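PDB 3EW7: Lmo0794 protein from Listeria monocytogenes, which is of unknown function but has a Rossmann-type NAD(P)-binding fold and may act as an NAD(P)-dependent oxidoreductase of the atypical short-chain dehydrogenase type. Local coordinates for residues A[27-32]-A[42-47]; A[97-102]-A[196-201]; A[152-157]-A[205-210]. The protein carries 3 engineered substitutions. All coordinates share one frame; numbering follows the deposited sequence.

Contact 1: residues A[27-32]-A[42-47]; sequences VTAIVR and KDINIL
This is the edge pairing of a Rossmann-type parallel sheet. Strand 26-31, helix 35-40 and strand 45-48 form a beta-alpha-beta unit, and its two strands meet here side by side. T28 pairs with N45, A29 with I46 and I30 with L47. A29 is held through both its N and its O. Its N donates to N45 O at 2.8 Å, and its O receives L47 N at 2.9 Å. Both bonds are nearly straight and lie in the carbonyl plane. V31 N then reaches L47 O at 3.2 Å. At the other end the bond from N45 N to V27 O is weak, bent to 126° at the hydrogen.

Side chains alternate between the two faces. On one face T28 and N45 lie side by side and point the same way. T28 OG1 sits beside its own backbone N, next to N45 CB; its hydrogen bond goes to Q62. T28 CG2 leans toward L47, and I30 CG1 lies 4.3 Å from L47 CB. A29 and I46 share the other face, where A29 CB meets I46 CG1. I44 CD1 reaches A29 CB at 4.0 Å from the loop just before the strand. Helix 35-40 packs on this face, with I37 touching both A29 and I46.

Strand 45-48 is outermost in the chain's sheet, and N45 is exposed. Three good main-chain bonds from A29 to V31 fix the register, with a looser start at V27. Side-chain packing of A29, I44, I46 and L47 adds to them.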
loop_
_atom_site.group_PDB
_atom_site.type_symbol
_atom_site.label_atom_id
_atom_site.label_comp_id
_atom_site.label_asym_id
_atom_site.label_seq_id
_atom_site.Cartn_x
_atom_site.Cartn_y
_atom_site.Cartn_z
ATOM N N VAL A 27 9.493 -5.053 -8.816
ATOM C CA VAL A 27 8.224 -5.143 -8.121
ATOM C C VAL A 27 7.861 -6.544 -7.666
ATOM O O VAL A 27 8.002 -7.501 -8.425
ATOM C CB VAL A 27 7.088 -4.631 -9.034
ATOM C CG1 VAL A 27 5.741 -4.879 -8.393
ATOM C CG2 VAL A 27 7.273 -3.158 -9.318
ATOM N N THR A 28 7.406 -6.664 -6.422
ATOM C CA THR A 28 6.959 -7.950 -5.899
ATOM C C THR A 28 5.476 -7.818 -5.593
ATOM O O THR A 28 5.062 -6.915 -4.865
ATOM C CB THR A 28 7.674 -8.364 -4.597
ATOM O OG1 THR A 28 8.999 -8.813 -4.898
ATOM C CG2 THR A 28 6.920 -9.502 -3.912
ATOM N N ALA A 29 4.675 -8.709 -6.172
ATOM C CA ALA A 29 3.242 -8.696 -5.940
ATOM C C ALA A 29 2.963 -9.600 -4.743
ATOM O O ALA A 29 3.285 -10.788 -4.762
ATOM C CB ALA A 29 2.499 -9.199 -7.171
ATOM N N ILE A 30 2.390 -9.023 -3.692
ATOM C CA ILE A 30 2.061 -9.764 -2.489
ATOM C C ILE A 30 0.549 -9.922 -2.504
ATOM O O ILE A 30 -0.193 -8.940 -2.394
ATOM C CB ILE A 30 2.530 -8.992 -1.253
ATOM C CG1 ILE A 30 4.046 -8.794 -1.335
ATOM C CG2 ILE A 30 2.157 -9.741 0.014
ATOM C CD1 ILE A 30 4.617 -7.912 -0.256
ATOM N N VAL A 31 0.101 -11.169 -2.652
ATOM C CA VAL A 31 -1.322 -11.479 -2.752
ATOM C C VAL A 31 -1.767 -12.796 -2.121
ATOM O O VAL A 31 -0.948 -13.667 -1.815
ATOM C CB VAL A 31 -1.732 -11.517 -4.217
ATOM C CG1 VAL A 31 -1.634 -10.117 -4.813
ATOM C CG2 VAL A 31 -0.825 -12.493 -4.971
ATOM N N ARG A 32 -3.083 -12.932 -1.948
ATOM C CA ARG A 32 -3.674 -14.128 -1.366
ATOM C C ARG A 32 -3.686 -15.270 -2.373
ATOM O O ARG A 32 -3.352 -16.400 -2.036
ATOM C CB ARG A 32 -5.098 -13.835 -0.891
ATOM C CG ARG A 32 -5.180 -12.778 0.205
ATOM C CD ARG A 32 -6.531 -12.804 0.908
ATOM N NE ARG A 32 -6.885 -14.172 1.264
ATOM C CZ ARG A 32 -7.875 -14.849 0.697
ATOM N NH1 ARG A 32 -8.616 -14.276 -0.239
ATOM N NH2 ARG A 32 -8.097 -16.113 1.034
ATOM N N LYS A 42 3.899 -12.131 -15.656
ATOM C CA LYS A 42 4.787 -13.253 -15.929
ATOM C C LYS A 42 6.263 -12.854 -15.811
ATOM O O LYS A 42 7.147 -13.657 -16.105
ATOM C CB LYS A 42 4.501 -13.808 -17.323
ATOM N N ASP A 43 6.529 -11.625 -15.373
ATOM C CA ASP A 43 7.904 -11.155 -15.248
ATOM C C ASP A 43 8.251 -10.610 -13.870
ATOM O O ASP A 43 9.426 -10.521 -13.516
ATOM C CB ASP A 43 8.177 -10.090 -16.292
ATOM N N ILE A 44 7.231 -10.252 -13.096
ATOM C CA ILE A 44 7.437 -9.690 -11.764
ATOM C C ILE A 44 7.419 -10.739 -10.651
ATOM O O ILE A 44 6.750 -11.762 -10.760
ATOM C CB ILE A 44 6.384 -8.565 -11.482
ATOM C CG1 ILE A 44 5.486 -8.923 -10.297
ATOM C CG2 ILE A 44 5.533 -8.334 -12.731
ATOM C CD1 ILE A 44 4.412 -9.939 -10.606
ATOM N N ASN A 45 8.169 -10.476 -9.585
ATOM C CA ASN A 45 8.257 -11.385 -8.445
ATOM C C ASN A 45 6.907 -11.530 -7.717
ATOM O O ASN A 45 6.141 -10.570 -7.601
ATOM C CB ASN A 45 9.313 -10.873 -7.470
ATOM C CG ASN A 45 9.977 -11.984 -6.700
ATOM O OD1 ASN A 45 9.339 -12.973 -6.344
ATOM N ND2 ASN A 45 11.267 -11.824 -6.429
ATOM N N ILE A 46 6.617 -12.730 -7.222
ATOM C CA ILE A 46 5.355 -12.984 -6.528
ATOM C C ILE A 46 5.506 -13.699 -5.189
ATOM O O ILE A 46 6.143 -14.742 -5.099
ATOM C CB ILE A 46 4.398 -13.852 -7.386
ATOM C CG1 ILE A 46 3.846 -13.046 -8.555
ATOM C CG2 ILE A 46 3.241 -14.347 -6.541
ATOM C CD1 ILE A 46 2.952 -13.862 -9.475
ATOM N N LEU A 47 4.914 -13.129 -4.147
ATOM C CA LEU A 47 4.926 -13.752 -2.831
ATOM C C LEU A 47 3.455 -13.964 -2.521
ATOM O O LEU A 47 2.726 -13.004 -2.283
ATOM C CB LEU A 47 5.531 -12.831 -1.774
ATOM C CG LEU A 47 5.517 -13.442 -0.371
ATOM C CD1 LEU A 47 6.684 -14.391 -0.219
ATOM C CD2 LEU A 47 5.606 -12.351 0.668
#

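Contact 2: residues A[97-102]-A[196-201]; sequences RLLVVG and DEIERP
R97 holds E197 twice, NH1 at the main-chain carbonyl and NH2 at the carboxylate. NH1 donates to the backbone E197 O at 3.0 Å. This bond is almost straight at 173° and lies in the guanidinium plane, although NH1 stands above the carbonyl plane. NH2 makes a salt bridge to E197 OE2 at 2.8 Å, more bent, on the lone pair turned away from the other carboxylate oxygen. The two flat groups stand 81° apart. The R97 side chain is extended from CG to NE, so it spans from strand to helix. E197 has CG anti to its backbone N and bends at chi2 (51°), which turns the carboxylate back to R97.

L99 CD2 lies over one face of the guanidinium, toward its rim. The same methyl packs on I198 CG1 at 4.2 Å. P201 CG approaches R97 NH1 obliquely at 3.6 Å, just beyond the helix end.

In the Rossmann-type sheet, strand 97-101 is an inner strand, between 64-67 and 150-154, and helix 187-199 packs across one face of it. R97 and L99 alternate with L98, which turns to helix 79-90 instead.

Further out, R97 NH2 has a second partner in T151 OG1 on the next strand. E197 OE2 also accepts the backbone N of N202 and of H203, so the loop after the helix fixes the carboxylate. On the outer side of the helix, D196, E199 and R200 form a salt-bridge network, and R23 joins it through D196 and E199.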
loop_
_atom_site.group_PDB
_atom_site.type_symbol
_atom_site.label_atom_id
_atom_site.label_comp_id
_atom_site.label_asym_id
_atom_site.label_seq_id
_atom_site.Cartn_x
_atom_site.Cartn_y
_atom_site.Cartn_z
ATOM N N ARG A 97 9.997 0.750 4.068
ATOM C CA ARG A 97 9.187 1.904 4.412
ATOM C C ARG A 97 7.768 1.378 4.224
ATOM O O ARG A 97 7.509 0.675 3.248
ATOM C CB ARG A 97 9.473 3.036 3.427
ATOM C CG ARG A 97 8.889 4.352 3.816
ATOM C CD ARG A 97 9.348 5.406 2.861
ATOM N NE ARG A 97 8.434 6.531 2.907
ATOM C CZ ARG A 97 8.301 7.385 1.909
ATOM N NH1 ARG A 97 9.032 7.222 0.811
ATOM N NH2 ARG A 97 7.423 8.378 1.999
ATOM N N LEU A 98 6.857 1.676 5.151
ATOM C CA LEU A 98 5.506 1.183 4.949
ATOM C C LEU A 98 4.669 2.330 4.416
ATOM O O LEU A 98 4.437 3.306 5.123
ATOM C CB LEU A 98 4.889 0.663 6.245
ATOM C CG LEU A 98 3.486 0.079 6.045
ATOM C CD1 LEU A 98 3.552 -1.172 5.175
ATOM C CD2 LEU A 98 2.869 -0.237 7.383
ATOM N N LEU A 99 4.241 2.214 3.166
ATOM C CA LEU A 99 3.423 3.234 2.524
ATOM C C LEU A 99 1.970 2.736 2.529
ATOM O O LEU A 99 1.636 1.753 1.865
ATOM C CB LEU A 99 3.902 3.444 1.083
ATOM C CG LEU A 99 3.545 4.698 0.275
ATOM C CD1 LEU A 99 2.231 5.301 0.739
ATOM C CD2 LEU A 99 4.649 5.715 0.442
ATOM N N VAL A 100 1.110 3.413 3.280
ATOM C CA VAL A 100 -0.293 3.017 3.365
ATOM C C VAL A 100 -1.149 3.871 2.433
ATOM O O VAL A 100 -1.156 5.093 2.527
ATOM C CB VAL A 100 -0.809 3.158 4.811
ATOM C CG1 VAL A 100 -2.058 2.333 5.001
ATOM C CG2 VAL A 100 0.268 2.718 5.784
ATOM N N VAL A 101 -1.889 3.217 1.544
ATOM C CA VAL A 101 -2.726 3.912 0.568
ATOM C C VAL A 101 -4.216 3.984 0.912
ATOM O O VAL A 101 -4.866 2.950 1.046
ATOM C CB VAL A 101 -2.587 3.232 -0.800
ATOM C CG1 VAL A 101 -3.389 3.985 -1.836
ATOM C CG2 VAL A 101 -1.120 3.149 -1.193
ATOM N N GLY A 102 -4.757 5.197 1.037
ATOM C CA GLY A 102 -6.176 5.356 1.342
ATOM C C GLY A 102 -6.972 5.867 0.145
ATOM O O GLY A 102 -6.446 5.883 -0.966
ATOM N N ASP A 196 6.038 8.948 -6.757
ATOM C CA ASP A 196 6.870 10.137 -6.625
ATOM C C ASP A 196 7.389 10.177 -5.186
ATOM O O ASP A 196 8.589 10.348 -4.949
ATOM C CB ASP A 196 6.069 11.418 -6.905
ATOM C CG ASP A 196 5.970 11.732 -8.385
ATOM O OD1 ASP A 196 6.856 11.268 -9.140
ATOM O OD2 ASP A 196 5.019 12.444 -8.790
ATOM N N GLU A 197 6.454 10.004 -4.251
ATOM C CA GLU A 197 6.730 10.007 -2.834
ATOM C C GLU A 197 7.745 8.879 -2.457
ATOM O O GLU A 197 8.516 9.047 -1.508
ATOM C CB GLU A 197 5.427 9.840 -2.037
ATOM C CG GLU A 197 5.627 9.866 -0.546
ATOM C CD GLU A 197 6.432 11.072 -0.102
ATOM O OE1 GLU A 197 6.402 12.110 -0.806
ATOM O OE2 GLU A 197 7.081 10.988 0.960
ATOM N N ILE A 198 7.770 7.776 -3.219
ATOM C CA ILE A 198 8.662 6.650 -2.973
ATOM C C ILE A 198 10.101 6.968 -3.430
ATOM O O ILE A 198 11.101 6.628 -2.749
ATOM C CB ILE A 198 8.159 5.424 -3.714
ATOM C CG1 ILE A 198 6.918 4.857 -3.040
ATOM C CG2 ILE A 198 9.237 4.388 -3.802
ATOM C CD1 ILE A 198 6.332 3.629 -3.692
ATOM N N GLU A 199 10.208 7.639 -4.573
ATOM C CA GLU A 199 11.496 8.030 -5.154
ATOM C C GLU A 199 12.087 9.321 -4.526
ATOM O O GLU A 199 13.310 9.483 -4.362
ATOM C CB GLU A 199 11.280 8.201 -6.670
ATOM C CG GLU A 199 10.797 6.948 -7.454
ATOM C CD GLU A 199 10.741 7.147 -8.986
ATOM O OE1 GLU A 199 10.298 8.208 -9.472
ATOM O OE2 GLU A 199 11.102 6.217 -9.728
ATOM N N ARG A 200 11.195 10.230 -4.160
ATOM C CA ARG A 200 11.612 11.478 -3.555
ATOM C C ARG A 200 10.764 11.817 -2.341
ATOM O O ARG A 200 9.932 12.724 -2.366
ATOM C CB ARG A 200 11.561 12.598 -4.592
ATOM C CG ARG A 200 12.645 12.519 -5.670
ATOM C CD ARG A 200 12.226 13.215 -6.967
ATOM N NE ARG A 200 12.156 12.251 -8.065
ATOM C CZ ARG A 200 11.035 11.693 -8.519
ATOM N NH1 ARG A 200 9.860 12.001 -7.981
ATOM N NH2 ARG A 200 11.095 10.816 -9.512
ATOM N N PRO A 201 11.031 11.098 -1.212
ATOM C CA PRO A 201 10.330 11.268 0.062
ATOM C C PRO A 201 10.151 12.712 0.513
ATOM O O PRO A 201 11.107 13.488 0.568
ATOM C CB PRO A 201 11.200 10.487 1.033
ATOM C CG PRO A 201 11.773 9.419 0.183
ATOM C CD PRO A 201 12.160 10.165 -1.053
#

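Contact 3: residues A[152-157]-A[205-210]; sequences YISPSA and NEHFTV. Engineered in segment 205-210: H207 (natural residue Arg).
The last strand of the sheet, 207-209, runs parallel to strand 150-154. Y152 pairs with H207, I153 with F208 and S154 with T209. The backbone is tightly joined. F208 N donates to Y152 O at 2.9 Å, nearly along the C=O axis. S154 is held through both N and O: S154 N donates to F208 O at 3.0 Å, and its O receives V210 N at 2.8 Å. Y152 N reaches E206 O from above the carbonyl plane.

Close apolar packing lies on the face of I153 and F208. These side chains lie side by side, and I153 CG1 meets F208 CZ at 3.9 Å. F208 CG takes the crowded position between backbone N and carbonyl carbon (chi1 87°), and the ring end swings toward I153. V210 CG2 adds to I153 CD1 at 4.1 Å. Helix 187-199 packs on this face, with Y190 touching I153, P155 and V210.

On the other face Y152 is buried under helix 131-142, where its OH bonds to Q137. H207 is engineered and touches L138 of that helix. Its ring receives the edge of Y152 in an offset edge-to-face pair, with planes at 87°.

The loose side is at T209 and E206, both exposed. E206 OE2 bonds to H203 ND1; the H203 ring also stacks with F208.

Four main-chain bonds thus secure this edge strand. H207 NE2 adds a side-chain bond to S154 OG at 2.8 Å, and if H207 is neutral, it could run in either direction.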
loop_
_atom_site.group_PDB
_atom_site.type_symbol
_atom_site.label_atom_id
_atom_site.label_comp_id
_atom_site.label_asym_id
_atom_site.label_seq_id
_atom_site.Cartn_x
_atom_site.Cartn_y
_atom_site.Cartn_z
ATOM N N TYR A 152 1.300 7.591 5.207
ATOM C CA TYR A 152 -0.076 7.340 4.823
ATOM C C TYR A 152 -0.415 8.346 3.728
ATOM O O TYR A 152 -0.284 9.556 3.925
ATOM C CB TYR A 152 -1.015 7.531 6.008
ATOM C CG TYR A 152 -2.358 6.852 5.829
ATOM C CD1 TYR A 152 -2.612 5.608 6.407
ATOM C CD2 TYR A 152 -3.363 7.436 5.047
ATOM C CE1 TYR A 152 -3.821 4.964 6.209
ATOM C CE2 TYR A 152 -4.578 6.797 4.840
ATOM C CZ TYR A 152 -4.802 5.561 5.424
ATOM O OH TYR A 152 -5.995 4.913 5.224
ATOM N N ILE A 153 -0.842 7.840 2.575
ATOM C CA ILE A 153 -1.183 8.705 1.450
ATOM C C ILE A 153 -2.671 8.700 1.075
ATOM O O ILE A 153 -3.298 7.641 0.961
ATOM C CB ILE A 153 -0.338 8.340 0.197
ATOM C CG1 ILE A 153 -0.589 9.356 -0.915
ATOM C CG2 ILE A 153 -0.671 6.933 -0.277
ATOM C CD1 ILE A 153 0.280 9.138 -2.130
ATOM N N SER A 154 -3.217 9.903 0.905
ATOM C CA SER A 154 -4.611 10.100 0.526
ATOM C C SER A 154 -4.663 10.826 -0.811
ATOM O O SER A 154 -3.808 11.656 -1.114
ATOM C CB SER A 154 -5.348 10.930 1.580
ATOM O OG SER A 154 -5.540 10.189 2.771
ATOM N N PRO A 155 -5.672 10.509 -1.633
ATOM C CA PRO A 155 -5.840 11.131 -2.945
ATOM C C PRO A 155 -6.437 12.520 -2.828
ATOM O O PRO A 155 -7.100 12.848 -1.841
ATOM C CB PRO A 155 -6.776 10.170 -3.647
ATOM C CG PRO A 155 -7.674 9.764 -2.539
ATOM C CD PRO A 155 -6.707 9.485 -1.412
ATOM N N SER A 156 -6.217 13.331 -3.852
ATOM C CA SER A 156 -6.737 14.686 -3.857
ATOM C C SER A 156 -8.269 14.807 -3.979
ATOM O O SER A 156 -8.901 15.454 -3.136
ATOM C CB SER A 156 -6.053 15.508 -4.964
ATOM O OG SER A 156 -5.976 14.791 -6.188
ATOM N N ALA A 157 -8.875 14.163 -4.979
ATOM C CA ALA A 157 -10.314 14.325 -5.190
ATOM C C ALA A 157 -11.288 13.131 -5.154
ATOM O O ALA A 157 -12.028 12.967 -4.189
ATOM C CB ALA A 157 -10.532 15.102 -6.483
ATOM N N ASN A 205 7.125 9.357 7.662
ATOM C CA ASN A 205 6.458 9.266 8.946
ATOM C C ASN A 205 5.321 10.229 9.235
ATOM O O ASN A 205 5.188 10.726 10.352
ATOM C CB ASN A 205 7.486 9.330 10.063
ATOM C CG ASN A 205 8.077 7.979 10.353
ATOM O OD1 ASN A 205 8.121 7.546 11.499
ATOM N ND2 ASN A 205 8.520 7.292 9.309
ATOM N N GLU A 206 4.492 10.480 8.228
ATOM C CA GLU A 206 3.329 11.342 8.390
ATOM C C GLU A 206 2.280 11.031 7.325
ATOM O O GLU A 206 2.562 10.362 6.326
ATOM C CB GLU A 206 3.720 12.823 8.326
ATOM C CG GLU A 206 4.337 13.291 7.015
ATOM C CD GLU A 206 4.617 14.796 7.005
ATOM O OE1 GLU A 206 5.127 15.311 8.023
ATOM O OE2 GLU A 206 4.338 15.465 5.978
ATOM N N HIS A 207 1.060 11.490 7.576
ATOM C CA HIS A 207 -0.041 11.299 6.648
ATOM C C HIS A 207 -0.060 12.542 5.780
ATOM O O HIS A 207 0.355 13.608 6.228
ATOM C CB HIS A 207 -1.362 11.193 7.408
ATOM C CG HIS A 207 -2.571 11.305 6.535
ATOM N ND1 HIS A 207 -3.714 11.964 6.929
ATOM C CD2 HIS A 207 -2.811 10.861 5.278
ATOM C CE1 HIS A 207 -4.604 11.927 5.953
ATOM N NE2 HIS A 207 -4.079 11.263 4.939
ATOM N N PHE A 208 -0.510 12.412 4.539
ATOM C CA PHE A 208 -0.604 13.565 3.654
ATOM C C PHE A 208 -1.508 13.270 2.467
ATOM O O PHE A 208 -1.589 12.136 1.992
ATOM C CB PHE A 208 0.790 14.010 3.181
ATOM C CG PHE A 208 1.271 13.303 1.960
ATOM C CD1 PHE A 208 1.262 13.945 0.726
ATOM C CD2 PHE A 208 1.746 12.003 2.042
ATOM C CE1 PHE A 208 1.724 13.301 -0.418
ATOM C CE2 PHE A 208 2.210 11.344 0.911
ATOM C CZ PHE A 208 2.201 11.996 -0.325
ATOM N N THR A 209 -2.198 14.306 2.009
ATOM C CA THR A 209 -3.122 14.191 0.895
ATOM C C THR A 209 -2.433 14.754 -0.332
ATOM O O THR A 209 -1.725 15.746 -0.236
ATOM C CB THR A 209 -4.409 15.012 1.147
ATOM O OG1 THR A 209 -4.903 14.752 2.468
ATOM C CG2 THR A 209 -5.472 14.638 0.149
ATOM N N VAL A 210 -2.633 14.124 -1.483
ATOM C CA VAL A 210 -2.015 14.615 -2.710
ATOM C C VAL A 210 -2.519 16.030 -3.010
ATOM O O VAL A 210 -3.653 16.375 -2.674
ATOM C CB VAL A 210 -2.317 13.683 -3.879
ATOM C CG1 VAL A 210 -1.596 14.157 -5.117
ATOM C CG2 VAL A 210 -1.878 12.272 -3.518
#

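How the contacts relate
All three contacts reach one seven-stranded parallel sheet, running from strand 45-48 at one edge to strand 207-209 at the other. Contacts 1 and 3 lie at its two ends, on opposite sides of the chain's centre, with their own centres about 25 Å apart. Contact 2 is nearer the middle, about 19 Å from contact 1 and about 9 Å from contact 3, centre to centre. Contact 1 closes before the other two open. Contacts 2 and 3 alternate along the chain and touch; helix 187-199 leads from contact 2 into strand 207-209. That final strand is tied to strand 150-154, which itself pairs with 97-101, whereas contact 1 joins the two strands of a local beta-alpha-beta unit within the nucleotide-binding fold.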